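Local atomic coordinates of Old Yellow Enzyme (Pichia, PDB entry 6AGZ), a protein that probably reduces the activated carbon-carbon double bond of enone compounds, using a bound flavin mononucleotide held in a TIM barrel. Residues Ala172-Ala175 and Ile176-Gly180; Phe70-Pro73 and Gln74-Leu77; Ser392-Ala395 and Ile396-Lys399. All coordinates share one frame; numbering follows the deposited sequence.

Contact 1 of 3, residues Ala172-Ala175 and Ile176-Gly180; sequences AKNA and IQKAG
K173 and Q177, one turn apart near the C-terminal end of a helix, meet through their polar ends. The K173 chain folds at chi3 and chi4 (64° and 66°), which turns its ammonium back toward Q177 OE1, and the two side chains cross at a slant. NZ of K173 donates to OE1 of Q177 over 3.1 Å, lying in the amide plane on a lone pair.

Backbone bonds carry the rest. I176 N reaches A172 O at 2.9 Å and Q177 N reaches K173 O at 2.9 Å, both the normal i to i+4 step. Then the turn widens: A179 N bonds to N174 O at 2.8 Å, five residues back, while K178 N makes weak bonds to both K173 O and N174 O. This is a pi-type turn, and G180 leaves the helix with positive phi, 88°.

The extended K178 chain lies beside N174, both pointing the same way, its CD 3.7 Å from N174 OD1, and the N174 amide nitrogen bonds to I84 O.

Helix 158-179 ends here, just before barrel strand 183-187, between two others: N174 and K178 rest on V90 of helix 87-102, while A172 and I176 touch V227 and V231 of helix 218-231.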
ATOM      1  N   ALA A 172     -23.800  18.644   3.643  1.00 14.32           N
ATOM      2  CA  ALA A 172     -24.160  17.303   4.090  1.00 14.29           C
ATOM      3  C   ALA A 172     -25.468  17.315   4.873  1.00 16.40           C
ATOM      4  O   ALA A 172     -26.308  16.422   4.707  1.00 16.70           O
ATOM      5  CB  ALA A 172     -23.031  16.710   4.932  1.00 13.09           C
ATOM      6  N   LYS A 173     -25.657  18.320   5.732  1.00 15.91           N
ATOM      7  CA  LYS A 173     -26.910  18.424   6.475  1.00 16.80           C
ATOM      8  C   LYS A 173     -28.085  18.692   5.542  1.00 17.58           C
ATOM      9  O   LYS A 173     -29.164  18.109   5.713  1.00 18.21           O
ATOM     10  CB  LYS A 173     -26.802  19.518   7.538  1.00 17.34           C
ATOM     11  CG  LYS A 173     -25.922  19.144   8.720  1.00 17.36           C
ATOM     12  CD  LYS A 173     -25.641  20.348   9.606  1.00 20.41           C
ATOM     13  CE  LYS A 173     -26.913  20.887  10.242  1.00 24.76           C
ATOM     14  NZ  LYS A 173     -27.519  19.919  11.198  1.00 26.40           N
ATOM     15  N   ASN A 174     -27.899  19.569   4.551  1.00 15.23           N
ATOM     16  CA  ASN A 174     -28.958  19.812   3.575  1.00 16.33           C
ATOM     17  C   ASN A 174     -29.322  18.538   2.824  1.00 16.36           C
ATOM     18  O   ASN A 174     -30.505  18.254   2.604  1.00 17.44           O
ATOM     19  CB  ASN A 174     -28.533  20.902   2.589  1.00 15.03           C
ATOM     20  CG  ASN A 174     -28.474  22.275   3.223  1.00 16.07           C
ATOM     21  OD1 ASN A 174     -29.017  22.496   4.305  1.00 16.63           O
ATOM     22  ND2 ASN A 174     -27.819  23.210   2.547  1.00 16.08           N
ATOM     23  N   ALA A 175     -28.317  17.758   2.423  1.00 15.22           N
ATOM     24  CA  ALA A 175     -28.579  16.542   1.660  1.00 14.64           C
ATOM     25  C   ALA A 175     -29.293  15.498   2.511  1.00 15.98           C
ATOM     26  O   ALA A 175     -30.362  14.998   2.139  1.00 15.38           O
ATOM     27  CB  ALA A 175     -27.268  15.983   1.104  1.00 15.20           C
ATOM     28  N   ILE A 176     -28.717  15.161   3.666  1.00 16.87           N
ATOM     29  CA  ILE A 176     -29.241  14.058   4.467  1.00 17.54           C
ATOM     30  C   ILE A 176     -30.554  14.448   5.133  1.00 18.21           C
ATOM     31  O   ILE A 176     -31.566  13.748   5.004  1.00 18.15           O
ATOM     32  CB  ILE A 176     -28.196  13.610   5.506  1.00 15.82           C
ATOM     33  CG1 ILE A 176     -26.948  13.070   4.806  1.00 14.75           C
ATOM     34  CG2 ILE A 176     -28.789  12.565   6.440  1.00 12.06           C
ATOM     35  CD1 ILE A 176     -27.223  11.886   3.906  1.00 11.05           C
ATOM     36  N   GLN A 177     -30.560  15.564   5.859  1.00 19.12           N
ATOM     37  CA  GLN A 177     -31.677  15.887   6.738  1.00 20.41           C
ATOM     38  C   GLN A 177     -32.809  16.618   6.025  1.00 20.85           C
ATOM     39  O   GLN A 177     -33.983  16.348   6.301  1.00 20.35           O
ATOM     40  CB  GLN A 177     -31.174  16.719   7.921  1.00 21.42           C
ATOM     41  CG  GLN A 177     -30.195  15.964   8.807  1.00 21.70           C
ATOM     42  CD  GLN A 177     -29.394  16.877   9.713  1.00 22.78           C
ATOM     43  OE1 GLN A 177     -29.528  18.099   9.660  1.00 22.81           O
ATOM     44  NE2 GLN A 177     -28.551  16.285  10.552  1.00 22.55           N
ATOM     45  N   LYS A 178     -32.492  17.537   5.115  1.00 21.82           N
ATOM     46  CA  LYS A 178     -33.536  18.287   4.427  1.00 22.20           C
ATOM     47  C   LYS A 178     -34.022  17.575   3.167  1.00 21.27           C
ATOM     48  O   LYS A 178     -35.229  17.391   2.985  1.00 23.00           O
ATOM     49  CB  LYS A 178     -33.038  19.696   4.088  1.00 22.65           C
ATOM     50  CG  LYS A 178     -32.776  20.560   5.313  1.00 24.67           C
ATOM     51  CD  LYS A 178     -32.606  22.026   4.942  1.00 26.72           C
ATOM     52  CE  LYS A 178     -32.421  22.885   6.184  1.00 29.10           C
ATOM     53  NZ  LYS A 178     -32.374  24.338   5.860  1.00 30.59           N
ATOM     54  N   ALA A 179     -33.099  17.165   2.295  1.00 17.50           N
ATOM     55  CA  ALA A 179     -33.485  16.506   1.053  1.00 18.63           C
ATOM     56  C   ALA A 179     -33.793  15.026   1.239  1.00 18.99           C
ATOM     57  O   ALA A 179     -34.534  14.456   0.431  1.00 18.61           O
ATOM     58  CB  ALA A 179     -32.387  16.674   0.001  1.00 18.86           C
ATOM     59  N   GLY A 180     -33.253  14.395   2.278  1.00 20.01           N
ATOM     60  CA  GLY A 180     -33.569  13.009   2.564  1.00 19.81           C
ATOM     61  C   GLY A 180     -32.709  11.974   1.875  1.00 19.49           C
ATOM     62  O   GLY A 180     -33.112  10.806   1.817  1.00 19.01           O
TER

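Contact 2 of 3, residues Phe70-Pro73 and Gln74-Leu77; sequences FGAP and QFGL
The ring of F70 lies over the backbone of G76: G76 CA stands 3.7 Å from the ring centroid and only 11° off its normal, a CH-pi contact. F70 CG lies beside the backbone N, anti to the carbonyl carbon (chi1 -56°), which puts the ring there. L77 crosses the same ring obliquely, its CD2 3.8 Å from F70 CD2. On the other aromatic, F75, G71 C lies over one face and G71 N comes to 3.4 Å from F75 CD2; a side chain at G71 would run into that ring.

The chain brings these groups together by coiling into a short 3-10 turn just after barrel strand 63-70. F75 N donates to A72 O at 2.9 Å and G76 N to P73 O at 3.2 Å. A cis peptide joins G76 to L77.

With an alanine in place of F70, G76 CA and L77 CD2 are likely to lose the ring they pack on, and a gap to open beside W112. That tryptophan's ring meets F70 with the planes at about 15°. Further out, F75 meets the ring of Y168 on helix 158-179, L77 packs on L122 and L123 of helix 120-125, and Q74 NE2 bonds to P129 O.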
ATOM      1  N   PHE A  70     -22.183  20.634  -6.258  1.00 13.90           N
ATOM      2  CA  PHE A  70     -21.483  21.668  -5.506  1.00 13.41           C
ATOM      3  C   PHE A  70     -22.126  21.858  -4.137  1.00 14.07           C
ATOM      4  O   PHE A  70     -23.348  21.993  -4.024  1.00 14.29           O
ATOM      5  CB  PHE A  70     -21.503  22.989  -6.279  1.00 14.24           C
ATOM      6  CG  PHE A  70     -20.929  22.896  -7.665  1.00 13.73           C
ATOM      7  CD1 PHE A  70     -19.778  22.166  -7.909  1.00 13.24           C
ATOM      8  CD2 PHE A  70     -21.543  23.543  -8.727  1.00 13.28           C
ATOM      9  CE1 PHE A  70     -19.250  22.081  -9.185  1.00 12.19           C
ATOM     10  CE2 PHE A  70     -21.023  23.460 -10.005  1.00 12.08           C
ATOM     11  CZ  PHE A  70     -19.875  22.730 -10.236  1.00 11.76           C
ATOM     12  N   GLY A  71     -21.295  21.869  -3.093  1.00 14.09           N
ATOM     13  CA  GLY A  71     -21.804  22.125  -1.757  1.00 14.98           C
ATOM     14  C   GLY A  71     -22.108  23.584  -1.501  1.00 15.90           C
ATOM     15  O   GLY A  71     -22.963  23.904  -0.668  1.00 16.70           O
ATOM     16  N   ALA A  72     -21.429  24.481  -2.205  1.00 15.73           N
ATOM     17  CA  ALA A  72     -21.608  25.917  -2.045  1.00 17.37           C
ATOM     18  C   ALA A  72     -21.128  26.590  -3.323  1.00 16.60           C
ATOM     19  O   ALA A  72     -20.472  25.953  -4.156  1.00 16.43           O
ATOM     20  CB  ALA A  72     -20.842  26.443  -0.818  1.00 18.64           C
ATOM     21  N   PRO A  73     -21.458  27.873  -3.523  1.00 18.87           N
ATOM     22  CA  PRO A  73     -20.936  28.574  -4.710  1.00 18.84           C
ATOM     23  C   PRO A  73     -19.423  28.511  -4.845  1.00 18.84           C
ATOM     24  O   PRO A  73     -18.913  28.360  -5.962  1.00 18.16           O
ATOM     25  CB  PRO A  73     -21.432  30.010  -4.501  1.00 18.36           C
ATOM     26  CG  PRO A  73     -22.702  29.844  -3.753  1.00 17.47           C
ATOM     27  CD  PRO A  73     -22.487  28.670  -2.829  1.00 17.65           C
ATOM     28  N   GLN A  74     -18.686  28.612  -3.736  1.00 18.08           N
ATOM     29  CA  GLN A  74     -17.232  28.523  -3.798  1.00 17.07           C
ATOM     30  C   GLN A  74     -16.756  27.128  -4.187  1.00 15.61           C
ATOM     31  O   GLN A  74     -15.627  26.983  -4.670  1.00 14.53           O
ATOM     32  CB  GLN A  74     -16.625  28.938  -2.453  1.00 18.38           C
ATOM     33  CG  GLN A  74     -15.107  29.070  -2.451  1.00 18.14           C
ATOM     34  CD  GLN A  74     -14.612  30.156  -3.388  1.00 17.83           C
ATOM     35  OE1 GLN A  74     -14.807  31.345  -3.136  1.00 17.49           O
ATOM     36  NE2 GLN A  74     -13.967  29.751  -4.475  1.00 16.30           N
ATOM     37  N   PHE A  75     -17.594  26.103  -4.008  1.00 16.63           N
ATOM     38  CA  PHE A  75     -17.225  24.750  -4.407  1.00 16.52           C
ATOM     39  C   PHE A  75     -17.209  24.563  -5.919  1.00 16.39           C
ATOM     40  O   PHE A  75     -16.659  23.563  -6.394  1.00 16.09           O
ATOM     41  CB  PHE A  75     -18.178  23.726  -3.781  1.00 16.59           C
ATOM     42  CG  PHE A  75     -17.883  23.409  -2.336  1.00 14.69           C
ATOM     43  CD1 PHE A  75     -17.299  24.348  -1.502  1.00 14.04           C
ATOM     44  CD2 PHE A  75     -18.190  22.160  -1.819  1.00 14.68           C
ATOM     45  CE1 PHE A  75     -17.032  24.048  -0.178  1.00 14.28           C
ATOM     46  CE2 PHE A  75     -17.924  21.854  -0.498  1.00 13.22           C
ATOM     47  CZ  PHE A  75     -17.344  22.798   0.324  1.00 13.41           C
ATOM     48  N   GLY A  76     -17.787  25.487  -6.681  1.00 16.44           N
ATOM     49  CA  GLY A  76     -17.840  25.363  -8.127  1.00 15.94           C
ATOM     50  C   GLY A  76     -16.739  26.124  -8.841  1.00 17.56           C
ATOM     51  O   GLY A  76     -15.666  26.340  -8.276  1.00 18.12           O
ATOM     52  N   LEU A  77     -16.992  26.534 -10.083  1.00 16.44           N
ATOM     53  CA  LEU A  77     -18.274  26.307 -10.746  1.00 16.51           C
ATOM     54  C   LEU A  77     -18.111  25.825 -12.186  1.00 16.08           C
ATOM     55  O   LEU A  77     -17.124  26.136 -12.852  1.00 15.67           O
ATOM     56  CB  LEU A  77     -19.111  27.592 -10.749  1.00 18.41           C
ATOM     57  CG  LEU A  77     -19.688  28.149  -9.447  1.00 19.74           C
ATOM     58  CD1 LEU A  77     -20.136  29.586  -9.651  1.00 19.77           C
ATOM     59  CD2 LEU A  77     -20.848  27.292  -8.974  1.00 19.50           C
TER

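Contact 3 of 3, residues Ser392-Ala395 and Ile396-Lys399; sequences SDSA and IALK
The N-terminal cap of a short, weakly bonded helix near the end of the chain forms this contact, with S394 at the N-cap position. Its OG accepts from A397 N, a weak capping bond of 3.5 Å with an N-H...O angle of 152°. The hydroxyl gets there because chi1 is 57°, which sets OG between the backbone N and the carbonyl carbon and turns it over the first turn. A397 CB comes to 3.3 Å of S394 OG; I396 CD1 is modelled close to the same oxygen, but both side-chain torsions of I396 are off the staggered positions, so its place is doubtful. The hydroxyl also bonds to P391 O, so the cap is tied to the chain ahead of it as well as to the helix.

The amide of L398 is shared between two carbonyls, both weakly: S394 O at 3.3 Å and A395 O at 3.4 Å. Neither bond is clearly the better. At the far end K399 N bonds to I396 O, which closes the single turn.

Apolar atoms lean back on the approaching loop. A397 CB lies 3.4 Å from S392 O, and the L398 side chain reaches back along the 392-394 backbone until its CD1 is 3.6 Å from D393 O. The amide N of I396 is buried here and has no partner in the model.

Most of this turn lies at the surface, with A397 as the buried member. I396 and A397 rest on T381, I396 O takes a bond from N376 ND2, and S392 OG bonds to D377 OD2, so the turn is held against the 376-381 loop. A serine hydroxyl receiving the amide three residues on is the classic N-cap of an alpha-helix, fitted here to barely one turn.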
ATOM      1  N   SER A 392     -32.932  13.304 -32.536  1.00 26.05           N
ATOM      2  CA  SER A 392     -32.539  14.610 -32.020  1.00 26.94           C
ATOM      3  C   SER A 392     -33.613  15.671 -32.216  1.00 26.62           C
ATOM      4  O   SER A 392     -33.567  16.709 -31.548  1.00 26.01           O
ATOM      5  CB  SER A 392     -31.238  15.066 -32.684  1.00 28.58           C
ATOM      6  OG  SER A 392     -30.161  14.209 -32.346  1.00 29.68           O
ATOM      7  N   ASP A 393     -34.571  15.441 -33.113  1.00 26.72           N
ATOM      8  CA  ASP A 393     -35.638  16.398 -33.378  1.00 28.70           C
ATOM      9  C   ASP A 393     -36.970  15.970 -32.775  1.00 28.47           C
ATOM     10  O   ASP A 393     -38.008  16.550 -33.112  1.00 29.02           O
ATOM     11  CB  ASP A 393     -35.786  16.622 -34.886  1.00 30.69           C
ATOM     12  CG  ASP A 393     -36.151  15.353 -35.638  1.00 33.09           C
ATOM     13  OD1 ASP A 393     -36.110  14.259 -35.036  1.00 33.41           O
ATOM     14  OD2 ASP A 393     -36.475  15.451 -36.840  1.00 33.97           O
ATOM     15  N   SER A 394     -36.966  14.976 -31.890  1.00 27.82           N
ATOM     16  CA  SER A 394     -38.196  14.490 -31.286  1.00 26.69           C
ATOM     17  C   SER A 394     -38.746  15.521 -30.302  1.00 26.44           C
ATOM     18  O   SER A 394     -38.155  16.578 -30.061  1.00 24.90           O
ATOM     19  CB  SER A 394     -37.953  13.151 -30.595  1.00 26.44           C
ATOM     20  OG  SER A 394     -36.934  13.259 -29.617  1.00 24.30           O
ATOM     21  N   ALA A 395     -39.902  15.199 -29.718  1.00 27.20           N
ATOM     22  CA  ALA A 395     -40.555  16.128 -28.802  1.00 27.58           C
ATOM     23  C   ALA A 395     -39.735  16.323 -27.533  1.00 26.27           C
ATOM     24  O   ALA A 395     -39.475  17.460 -27.120  1.00 25.47           O
ATOM     25  CB  ALA A 395     -41.961  15.633 -28.467  1.00 28.15           C
ATOM     26  N   ILE A 396     -39.319  15.227 -26.897  1.00 26.24           N
ATOM     27  CA  ILE A 396     -38.559  15.343 -25.656  1.00 25.57           C
ATOM     28  C   ILE A 396     -37.190  15.958 -25.920  1.00 25.94           C
ATOM     29  O   ILE A 396     -36.709  16.785 -25.136  1.00 27.24           O
ATOM     30  CB  ILE A 396     -38.436  13.975 -24.959  1.00 25.63           C
ATOM     31  CG1 ILE A 396     -38.847  12.846 -25.904  1.00 25.23           C
ATOM     32  CG2 ILE A 396     -39.258  13.949 -23.679  1.00 26.40           C
ATOM     33  CD1 ILE A 396     -37.682  12.199 -26.597  1.00 24.39           C
ATOM     34  N   ALA A 397     -36.548  15.578 -27.030  1.00 25.81           N
ATOM     35  CA  ALA A 397     -35.203  16.070 -27.320  1.00 26.12           C
ATOM     36  C   ALA A 397     -35.162  17.589 -27.429  1.00 26.98           C
ATOM     37  O   ALA A 397     -34.140  18.205 -27.104  1.00 26.26           O
ATOM     38  CB  ALA A 397     -34.675  15.435 -28.607  1.00 24.90           C
ATOM     39  N   LEU A 398     -36.252  18.209 -27.874  1.00 28.19           N
ATOM     40  CA  LEU A 398     -36.310  19.653 -28.046  1.00 27.92           C
ATOM     41  C   LEU A 398     -37.078  20.358 -26.935  1.00 27.95           C
ATOM     42  O   LEU A 398     -37.149  21.591 -26.939  1.00 27.92           O
ATOM     43  CB  LEU A 398     -36.929  19.995 -29.405  1.00 28.40           C
ATOM     44  CG  LEU A 398     -36.125  19.520 -30.616  1.00 27.74           C
ATOM     45  CD1 LEU A 398     -36.895  19.750 -31.906  1.00 29.26           C
ATOM     46  CD2 LEU A 398     -34.772  20.216 -30.664  1.00 26.85           C
ATOM     47  N   LYS A 399     -37.654  19.616 -25.994  1.00 27.95           N
ATOM     48  CA  LYS A 399     -38.324  20.245 -24.865  1.00 28.54           C
ATOM     49  C   LYS A 399     -37.295  20.866 -23.928  1.00 28.40           C
ATOM     50  O   LYS A 399     -36.261  20.263 -23.626  1.00 29.53           O
ATOM     51  CB  LYS A 399     -39.178  19.227 -24.108  1.00 28.92           C
ATOM     52  CG  LYS A 399     -40.354  19.844 -23.360  1.00 30.15           C
ATOM     53  CD  LYS A 399     -40.774  19.000 -22.164  1.00 30.74           C
ATOM     54  CE  LYS A 399     -41.083  17.566 -22.559  1.00 31.88           C
ATOM     55  NZ  LYS A 399     -42.446  17.426 -23.138  1.00 34.06           N
TER

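How the contacts relate
Along the chain contact 2 comes first, then contact 1, then contact 3. Contacts 1 and 2 both belong to the eight-stranded parallel barrel: contact 2 follows strand 63-70, at the C-terminal strand ends where TIM barrels carry their active site, and contact 1 sits where helix 158-179 turns toward strand 183-187, at the other end. Their centres are 16 Å apart, nearest atoms about 6 Å, without touching, but helix 158-179 joins them, its D167 and Y168 meeting the 70-77 turn. The side chain of F70 is about 9 Å from the FMN. Contact 3 is a surface turn away from both, its centre 34 Å from that of contact 1 and 31 Å from that of contact 2.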